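Local coordinates for papillomavirus transcription factor E2 (Human papillomavirus type 18, PDB 1QQH), which probably regulates transcription of the viral genes through the N-terminal activation domain, of which this fragment is the larger part, at residues 72-75 against 81-84; 4-9 against 36-41. The protein carries 1 engineered substitution. All blocks are in the same frame, centred on the assembly; numbering follows the deposited sequence.

Contact 1. Residues 72-75 against 81-84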
loop_
_atom_site.group_PDB
_atom_site.type_symbol
_atom_site.label_atom_id
_atom_site.label_comp_id
_atom_site.label_asym_id
_atom_site.label_seq_id
_atom_site.Cartn_x
_atom_site.Cartn_y
_atom_site.Cartn_z
ATOM N N VAL A 72 -6.652 12.277 -9.053
ATOM C CA VAL A 72 -7.737 11.337 -8.831
ATOM C C VAL A 72 -7.547 10.157 -9.768
ATOM O O VAL A 72 -7.358 10.336 -10.979
ATOM C CB VAL A 72 -9.101 11.986 -9.114
ATOM C CG1 VAL A 72 -10.206 10.933 -9.029
ATOM C CG2 VAL A 72 -9.352 13.114 -8.120
ATOM N N TYR A 73 -7.581 8.955 -9.204
ATOM C CA TYR A 73 -7.410 7.734 -9.977
ATOM C C TYR A 73 -8.721 6.974 -10.027
ATOM O O TYR A 73 -9.195 6.452 -9.017
ATOM C CB TYR A 73 -6.323 6.843 -9.359
ATOM C CG TYR A 73 -4.971 7.513 -9.235
ATOM C CD1 TYR A 73 -4.794 8.610 -8.401
ATOM C CD2 TYR A 73 -3.876 7.066 -9.974
ATOM C CE1 TYR A 73 -3.558 9.253 -8.300
ATOM C CE2 TYR A 73 -2.639 7.700 -9.886
ATOM C CZ TYR A 73 -2.485 8.793 -9.049
ATOM O OH TYR A 73 -1.276 9.440 -8.958
ATOM N N TYR A 74 -9.314 6.925 -11.214
ATOM C CA TYR A 74 -10.569 6.222 -11.398
ATOM C C TYR A 74 -10.342 5.103 -12.395
ATOM O O TYR A 74 -9.354 5.105 -13.131
ATOM C CB TYR A 74 -11.641 7.186 -11.909
ATOM C CG TYR A 74 -11.363 7.762 -13.278
ATOM C CD1 TYR A 74 -11.860 7.143 -14.425
ATOM C CD2 TYR A 74 -10.624 8.941 -13.429
ATOM C CE1 TYR A 74 -11.640 7.681 -15.690
ATOM C CE2 TYR A 74 -10.393 9.492 -14.697
ATOM C CZ TYR A 74 -10.909 8.858 -15.823
ATOM O OH TYR A 74 -10.724 9.398 -17.079
ATOM N N MET A 75 -11.252 4.142 -12.412
ATOM C CA MET A 75 -11.139 3.022 -13.328
ATOM C C MET A 75 -12.225 3.107 -14.408
ATOM O O MET A 75 -13.402 3.301 -14.106
ATOM C CB MET A 75 -11.255 1.710 -12.551
ATOM C CG MET A 75 -11.062 0.462 -13.400
ATOM S SD MET A 75 -11.284 -1.070 -12.448
ATOM C CE MET A 75 -9.577 -1.666 -12.348
ATOM N N TRP A 81 -7.061 1.953 -15.280
ATOM C CA TRP A 81 -6.929 3.093 -14.382
ATOM C C TRP A 81 -6.414 4.354 -15.055
ATOM O O TRP A 81 -5.364 4.346 -15.693
ATOM C CB TRP A 81 -6.009 2.744 -13.202
ATOM C CG TRP A 81 -6.601 1.747 -12.277
ATOM C CD1 TRP A 81 -6.507 0.392 -12.365
ATOM C CD2 TRP A 81 -7.465 2.020 -11.167
ATOM N NE1 TRP A 81 -7.264 -0.200 -11.384
ATOM C CE2 TRP A 81 -7.864 0.776 -10.634
ATOM C CE3 TRP A 81 -7.946 3.197 -10.575
ATOM C CZ2 TRP A 81 -8.724 0.670 -9.536
ATOM C CZ3 TRP A 81 -8.800 3.096 -9.487
ATOM C CH2 TRP A 81 -9.180 1.837 -8.979
ATOM N N ASP A 82 -7.167 5.438 -14.916
ATOM C CA ASP A 82 -6.763 6.722 -15.472
ATOM C C ASP A 82 -6.504 7.671 -14.315
ATOM O O ASP A 82 -7.022 7.483 -13.219
ATOM C CB ASP A 82 -7.842 7.302 -16.388
ATOM C CG ASP A 82 -7.926 6.576 -17.713
ATOM O OD1 ASP A 82 -6.859 6.297 -18.311
ATOM O OD2 ASP A 82 -9.057 6.294 -18.164
ATOM N N LYS A 83 -5.698 8.689 -14.575
ATOM C CA LYS A 83 -5.329 9.669 -13.568
ATOM C C LYS A 83 -5.698 11.071 -14.062
ATOM O O LYS A 83 -5.382 11.442 -15.195
ATOM C CB LYS A 83 -3.822 9.554 -13.315
ATOM C CG LYS A 83 -3.198 10.624 -12.463
ATOM C CD LYS A 83 -1.696 10.404 -12.398
ATOM C CE LYS A 83 -0.983 11.545 -11.710
ATOM N NZ LYS A 83 0.480 11.300 -11.663
ATOM N N THR A 84 -6.382 11.837 -13.222
ATOM C CA THR A 84 -6.779 13.186 -13.595
ATOM C C THR A 84 -6.813 14.123 -12.393
ATOM O O THR A 84 -6.655 13.702 -11.248
ATOM C CB THR A 84 -8.159 13.198 -14.283
ATOM O OG1 THR A 84 -8.422 14.513 -14.788
ATOM C CG2 THR A 84 -9.254 12.807 -13.303
#

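Contact 2. Residues 4-9 against 36-41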
loop_
_atom_site.group_PDB
_atom_site.type_symbol
_atom_site.label_atom_id
_atom_site.label_comp_id
_atom_site.label_asym_id
_atom_site.label_seq_id
_atom_site.Cartn_x
_atom_site.Cartn_y
_atom_site.Cartn_z
ATOM N N ALA A 4 -16.774 -6.265 5.631
ATOM C CA ALA A 4 -16.046 -7.439 5.165
ATOM C C ALA A 4 -15.971 -7.402 3.643
ATOM O O ALA A 4 -14.971 -7.803 3.047
ATOM C CB ALA A 4 -16.751 -8.705 5.627
ATOM N N HIS A 5 -17.042 -6.913 3.023
ATOM C CA HIS A 5 -17.113 -6.799 1.572
ATOM C C HIS A 5 -16.239 -5.641 1.095
ATOM O O HIS A 5 -15.574 -5.729 0.059
ATOM C CB HIS A 5 -18.565 -6.573 1.135
ATOM C CG HIS A 5 -18.711 -6.198 -0.309
ATOM N ND1 HIS A 5 -18.172 -6.948 -1.332
ATOM C CD2 HIS A 5 -19.339 -5.152 -0.898
ATOM C CE1 HIS A 5 -18.461 -6.380 -2.490
ATOM N NE2 HIS A 5 -19.168 -5.289 -2.255
ATOM N N LYS A 6 -16.248 -4.552 1.860
ATOM C CA LYS A 6 -15.457 -3.380 1.525
ATOM C C LYS A 6 -13.992 -3.749 1.330
ATOM O O LYS A 6 -13.405 -3.447 0.293
ATOM C CB LYS A 6 -15.597 -2.320 2.620
ATOM C CG LYS A 6 -16.916 -1.556 2.569
ATOM C CD LYS A 6 -16.989 -0.668 1.330
ATOM C CE LYS A 6 -18.383 -0.098 1.114
ATOM N NZ LYS A 6 -19.374 -1.164 0.778
ATOM N N ALA A 7 -13.409 -4.413 2.322
ATOM C CA ALA A 7 -12.008 -4.823 2.243
ATOM C C ALA A 7 -11.718 -5.573 0.945
ATOM O O ALA A 7 -10.631 -5.456 0.379
ATOM C CB ALA A 7 -11.653 -5.700 3.441
ATOM N N ILE A 8 -12.704 -6.333 0.476
ATOM C CA ILE A 8 -12.568 -7.122 -0.745
ATOM C C ILE A 8 -12.510 -6.244 -1.994
ATOM O O ILE A 8 -11.696 -6.470 -2.894
ATOM C CB ILE A 8 -13.748 -8.108 -0.901
ATOM C CG1 ILE A 8 -14.028 -8.811 0.432
ATOM C CG2 ILE A 8 -13.427 -9.136 -1.977
ATOM C CD1 ILE A 8 -12.872 -9.645 0.962
ATOM N N GLU A 9 -13.385 -5.246 -2.047
ATOM C CA GLU A 9 -13.436 -4.330 -3.179
ATOM C C GLU A 9 -12.114 -3.575 -3.269
ATOM O O GLU A 9 -11.507 -3.467 -4.337
ATOM C CB GLU A 9 -14.598 -3.350 -2.993
ATOM C CG GLU A 9 -14.875 -2.453 -4.186
ATOM C CD GLU A 9 -16.200 -1.714 -4.061
ATOM O OE1 GLU A 9 -16.567 -0.986 -5.009
ATOM O OE2 GLU A 9 -16.876 -1.861 -3.016
ATOM N N LEU A 36 -9.744 6.127 3.516
ATOM C CA LEU A 36 -9.645 7.021 2.369
ATOM C C LEU A 36 -10.409 6.463 1.174
ATOM O O LEU A 36 -11.048 7.203 0.434
ATOM C CB LEU A 36 -8.175 7.231 1.999
ATOM C CG LEU A 36 -7.926 8.209 0.850
ATOM C CD1 LEU A 36 -8.537 9.559 1.201
ATOM C CD2 LEU A 36 -6.427 8.344 0.605
ATOM N N TRP A 37 -10.336 5.149 0.998
ATOM C CA TRP A 37 -11.019 4.468 -0.087
ATOM C C TRP A 37 -12.506 4.794 -0.037
ATOM O O TRP A 37 -13.131 5.028 -1.068
ATOM C CB TRP A 37 -10.795 2.961 0.038
ATOM C CG TRP A 37 -11.576 2.120 -0.934
ATOM C CD1 TRP A 37 -12.605 1.263 -0.639
ATOM C CD2 TRP A 37 -11.404 2.062 -2.354
ATOM N NE1 TRP A 37 -13.081 0.678 -1.787
ATOM C CE2 TRP A 37 -12.364 1.151 -2.855
ATOM C CE3 TRP A 37 -10.535 2.693 -3.254
ATOM C CZ2 TRP A 37 -12.477 0.856 -4.219
ATOM C CZ3 TRP A 37 -10.648 2.403 -4.608
ATOM C CH2 TRP A 37 -11.615 1.488 -5.077
ATOM N N ASN A 38 -13.068 4.828 1.166
ATOM C CA ASN A 38 -14.484 5.127 1.320
ATOM C C ASN A 38 -14.803 6.614 1.380
ATOM O O ASN A 38 -15.940 7.000 1.643
ATOM C CB ASN A 38 -15.040 4.434 2.565
ATOM C CG ASN A 38 -15.082 2.930 2.411
ATOM O OD1 ASN A 38 -15.682 2.416 1.466
ATOM N ND2 ASN A 38 -14.441 2.213 3.335
ATOM N N THR A 39 -13.803 7.449 1.142
ATOM C CA THR A 39 -14.007 8.887 1.163
ATOM C C THR A 39 -14.234 9.352 -0.272
ATOM O O THR A 39 -13.698 8.771 -1.214
ATOM C CB THR A 39 -12.783 9.612 1.738
ATOM O OG1 THR A 39 -12.477 9.078 3.031
ATOM C CG2 THR A 39 -13.052 11.097 1.859
ATOM N N GLU A 40 -15.041 10.393 -0.431
ATOM C CA GLU A 40 -15.343 10.939 -1.747
ATOM C C GLU A 40 -14.122 11.552 -2.419
ATOM O O GLU A 40 -13.330 12.238 -1.777
ATOM C CB GLU A 40 -16.439 11.999 -1.628
ATOM C CG GLU A 40 -17.814 11.424 -1.367
ATOM C CD GLU A 40 -18.380 10.715 -2.579
ATOM O OE1 GLU A 40 -17.586 10.260 -3.432
ATOM O OE2 GLU A 40 -19.622 10.603 -2.673
ATOM N N PRO A 41 -13.933 11.278 -3.721
ATOM C CA PRO A 41 -14.810 10.429 -4.534
ATOM C C PRO A 41 -14.519 8.962 -4.236
ATOM O O PRO A 41 -13.359 8.540 -4.229
ATOM C CB PRO A 41 -14.437 10.821 -5.958
ATOM C CG PRO A 41 -12.979 11.119 -5.830
ATOM C CD PRO A 41 -12.909 11.925 -4.559
#

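Contact 1. Residues 72-75 against 81-84
The indole of W81 is covered on one face by M75. M75 CB sits over the centre of the six-membered ring, 3.9 Å from its centroid, while SD stands obliquely to the five-membered ring in a Met-aromatic contact. F45 meets the same indole. On this side of the sheet Y73 and K83 run side by side: with CG anti to the backbone N (chi1 171°) and the chain extended, the lysine lays its own CG over the phenol ring, 4.2 Å from the centroid. Both polar ends converge on E25, a salt bridge from K83 NZ and a hydrogen bond from Y73 OH. Y73, W81 and K83 are buried here, and M75 is partly exposed at the end.

On the other side, buried V72 and Y74 lie beside D82 and T84, which are partly open to solvent. D82 CB lies over the Y74 ring, 3.9 Å from its centroid, and T84 CG2 touches the ring edge; Y74 OH is fixed by E98 N.

Between the faces, V72 with T84 and Y74 with D82 form hydrogen-bonded pairs. The straightest of these bonds, V72 N to T84 O, measures 2.6 Å. Together they make an antiparallel beta hairpin, joining strands 63-75 and 81-89 of the E2 sheet.

Contact 2. Residues 4-9 against 36-41
K6 and E9, one helical turn apart, meet N38 and W37 where the C-terminal end of the short helix 34-37 packs beside helix 3-19 in the E2 N-terminal activation domain. The contact is slight: 176 Å² is buried in all, and no hydrogen bond crosses.

K6 comes first along the helix. Its chain bends at chi2 (-68°) and again at chi4, which brings the aliphatic part rather than the ammonium group to the neighbour: CD lies 3.4 Å from N38 OD1, and CE follows at 3.7 Å. The lysine and asparagine side chains pass at a slant. N38 is the first residue to leave helical geometry after 34-37; it is exposed, and the end of its side chain comes nearer to helix 3-19 than its start. The carbonyl oxygen might feel some electrostatic pull from the lysine charge, but what touches it is methylene.

A7 and I8, next in sequence, serve another interface: A7 packs on I8 of the second subunit, and I8 on A7 of that subunit. Helix 3-19 thus faces helix 34-37 with one side while other positions enter the dimer contact.

E9 completes the turn. Its chain is extended, and it crosses W37 at about a right angle, with carboxylate and indole planes 77° apart. W37 is buried; its CB is directed toward helix 3-19, where the indole also packs on L10 and A13, while F45 from strand 45-56 meets the ring too. The glutamate therefore covers only a small part of the tryptophan's surroundings, through a methylene at the rim of the indole: E9 CG to W37 CZ2, 4.1 Å, near the ring plane.

How the contacts relate
From the N terminus, helix 3-19 supplies the first half of contact 2, and the chain then passes through 26 residues before the end of helix 34-37 closes that loop. Contact 1 opens later, on strand 63-75, and closes after a five-residue turn on strand 81-89. The two follow in series, neither nested nor crossed: one is a long closure between helical elements, the other a local hairpin. Their centres are 16 Å apart, yet they touch, with V72 CG1 4.2 Å from P41 CG. F45, at the start of strand 45-56, meets both W37 and W81, and so links the helical region to the sheet.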